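Local coordinates for SusD superfamily protein (Bacteroides thetaiotaomicron, PDB 3MCX) that is of unknown function but, as a SusD-family outer-membrane protein, probably takes part in capturing glycans at the cell surface, at residues Leu126-Leu131 and Ser256-Tyr261. Residues are numbered along the deposited sequence; the frame is centred on the assembly and turned at random.
Sequences LVMRGL and SLFELY
Phe258 reaches from a two-stranded antiparallel sheet to helix 115-140 of the helical SusD fold, and its ring meets Met128 and Leu131, one helical turn apart. The sheet pairs strand 256-260 with 351-355, and a classic beta bulge sets Leu257 and Phe258 together against Ile354. Here the chain turns a corner, and the phenylalanine's CB points toward the helix. With CG anti to the backbone N (chi1 173°), the extended Phe258 and the side chains of the helix together fill the 11.3 Å between Met128 CA and Phe258 CA. A long, flat, apolar side chain suits that gap.

The tight part is small. Met128 is a selenomethionine modelled in two conformers; in the one described, its flexible chain bends at chi2 and chi3, crosses the phenylalanine at about a right angle and brings CE obliquely to the ring, 3.9 Å from Phe258 CE2. Leu131 supplies a branched methyl at the ring edge, close to its plane, CD2 lying 4.2 Å from Phe258 CE2. Beside them the fit is loose: Leu260 sends its CB toward the helix, yet its CD2 stops 6.1 Å from Met128 CE. Helix 21-36 covers both, Tyr32 and Ser36 touching Leu260, Ile31 and Ala35 touching Met128. Only 82 Å² is buried between the segments, but all three touching residues are buried.

Polar groups lie outside this apolar junction: Arg129 forms a salt bridge with Asp182, while Glu259 OE2 accepts bonds from Phe252 N and Asn350 ND2. In the Ser256 conformer described, OG donates to Glu259 OE1 at 2.7 Å, from 37° out of the carboxylate plane.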
loop_
_atom_site.group_PDB
_atom_site.type_symbol
_atom_site.label_atom_id
_atom_site.label_comp_id
_atom_site.label_asym_id
_atom_site.label_seq_id
_atom_site.Cartn_x
_atom_site.Cartn_y
_atom_site.Cartn_z
ATOM N N LEU A 126 -2.005 15.178 10.564
ATOM C CA LEU A 126 -1.468 15.722 9.320
ATOM C C LEU A 126 -0.894 14.646 8.445
ATOM O O LEU A 126 -1.147 14.621 7.236
ATOM C CB LEU A 126 -0.407 16.814 9.596
ATOM C CG LEU A 126 -0.914 18.241 9.878
ATOM C CD1 LEU A 126 0.236 19.107 10.419
ATOM C CD2 LEU A 126 -1.577 18.854 8.589
ATOM N N VAL A 127 -0.152 13.711 9.032
ATOM C CA VAL A 127 0.402 12.616 8.239
ATOM C C VAL A 127 -0.736 11.754 7.679
ATOM O O VAL A 127 -0.738 11.382 6.508
ATOM C CB VAL A 127 1.437 11.721 8.973
ATOM C CG1 VAL A 127 1.979 10.656 7.989
ATOM C CG2 VAL A 127 2.574 12.517 9.485
HETATM N N MSE A 128 -1.733 11.460 8.514
HETATM C CA MSE A 128 -2.878 10.703 8.027
HETATM C C MSE A 128 -3.633 11.451 6.928
HETATM O O MSE A 128 -4.122 10.839 5.989
HETATM C CB MSE A 128 -3.807 10.345 9.175
HETATM C CG MSE A 128 -4.954 9.455 8.782
HETATM SE SE MSE A 128 -4.465 7.765 7.941
HETATM C CE MSE A 128 -2.748 7.437 8.822
ATOM N N ARG A 129 -3.758 12.761 7.039
ATOM C CA ARG A 129 -4.411 13.539 5.963
ATOM C C ARG A 129 -3.625 13.433 4.650
ATOM O O ARG A 129 -4.189 13.244 3.579
ATOM C CB ARG A 129 -4.554 15.006 6.348
ATOM C CG ARG A 129 -5.549 15.768 5.472
ATOM C CD ARG A 129 -5.781 17.173 5.916
ATOM N NE ARG A 129 -4.627 18.043 5.745
ATOM C CZ ARG A 129 -4.571 19.286 6.185
ATOM N NH1 ARG A 129 -5.594 19.796 6.830
ATOM N NH2 ARG A 129 -3.488 20.048 5.973
ATOM N N GLY A 130 -2.321 13.581 4.742
ATOM C CA GLY A 130 -1.471 13.472 3.565
ATOM C C GLY A 130 -1.469 12.094 2.958
ATOM O O GLY A 130 -1.614 11.917 1.729
ATOM N N LEU A 131 -1.368 11.078 3.825
ATOM C CA LEU A 131 -1.405 9.691 3.352
ATOM C C LEU A 131 -2.738 9.378 2.654
ATOM O O LEU A 131 -2.763 8.734 1.602
ATOM C CB LEU A 131 -1.202 8.766 4.539
ATOM C CG LEU A 131 -1.165 7.274 4.274
ATOM C CD1 LEU A 131 -0.137 6.941 3.197
ATOM C CD2 LEU A 131 -0.853 6.538 5.619
ATOM N N SER A 256 8.819 -3.219 11.078
ATOM C CA SER A 256 7.560 -2.482 10.945
ATOM C C SER A 256 7.698 -1.038 11.388
ATOM O O SER A 256 8.069 -0.796 12.546
ATOM C CB SER A 256 6.493 -3.154 11.807
ATOM O OG SER A 256 5.273 -2.471 11.640
ATOM N N LEU A 257 7.422 -0.091 10.492
ATOM C CA LEU A 257 7.565 1.326 10.829
ATOM C C LEU A 257 6.226 1.966 11.199
ATOM O O LEU A 257 6.171 2.827 12.072
ATOM C CB LEU A 257 8.231 2.068 9.685
ATOM C CG LEU A 257 9.687 1.691 9.416
ATOM C CD1 LEU A 257 10.062 2.053 7.980
ATOM C CD2 LEU A 257 10.614 2.415 10.362
ATOM N N PHE A 258 5.163 1.567 10.522
ATOM C CA PHE A 258 3.790 1.979 10.869
ATOM C C PHE A 258 2.903 0.785 10.581
ATOM O O PHE A 258 2.888 0.266 9.487
ATOM C CB PHE A 258 3.387 3.208 10.073
ATOM C CG PHE A 258 1.927 3.635 10.212
ATOM C CD1 PHE A 258 1.244 3.534 11.418
ATOM C CD2 PHE A 258 1.273 4.180 9.130
ATOM C CE1 PHE A 258 -0.095 3.951 11.511
ATOM C CE2 PHE A 258 -0.082 4.608 9.243
ATOM C CZ PHE A 258 -0.742 4.458 10.419
ATOM N N GLU A 259 2.169 0.363 11.612
ATOM C CA GLU A 259 1.332 -0.829 11.537
ATOM C C GLU A 259 0.105 -0.604 12.414
ATOM O O GLU A 259 0.230 -0.200 13.566
ATOM C CB GLU A 259 2.155 -2.024 12.010
ATOM C CG GLU A 259 1.416 -3.328 12.204
ATOM C CD GLU A 259 2.402 -4.410 12.652
ATOM O OE1 GLU A 259 3.528 -4.452 12.094
ATOM O OE2 GLU A 259 2.109 -5.188 13.574
ATOM N N LEU A 260 -1.073 -0.867 11.852
ATOM C CA LEU A 260 -2.336 -0.678 12.568
ATOM C C LEU A 260 -2.661 -1.930 13.358
ATOM O O LEU A 260 -2.584 -3.040 12.853
ATOM C CB LEU A 260 -3.465 -0.330 11.602
ATOM C CG LEU A 260 -3.240 0.959 10.821
ATOM C CD1 LEU A 260 -4.172 1.006 9.615
ATOM C CD2 LEU A 260 -3.426 2.176 11.744
ATOM N N TYR A 261 -3.032 -1.728 14.619
ATOM C CA TYR A 261 -3.314 -2.813 15.559
ATOM C C TYR A 261 -4.728 -3.327 15.351
ATOM O O TYR A 261 -5.701 -2.532 15.347
ATOM C CB TYR A 261 -3.158 -2.291 16.975
ATOM C CG TYR A 261 -3.368 -3.305 18.066
ATOM C CD1 TYR A 261 -2.604 -4.452 18.130
ATOM C CD2 TYR A 261 -4.348 -3.118 19.056
ATOM C CE1 TYR A 261 -2.800 -5.375 19.138
ATOM C CE2 TYR A 261 -4.538 -4.035 20.080
ATOM C CZ TYR A 261 -3.759 -5.162 20.119
ATOM O OH TYR A 261 -3.948 -6.076 21.142
#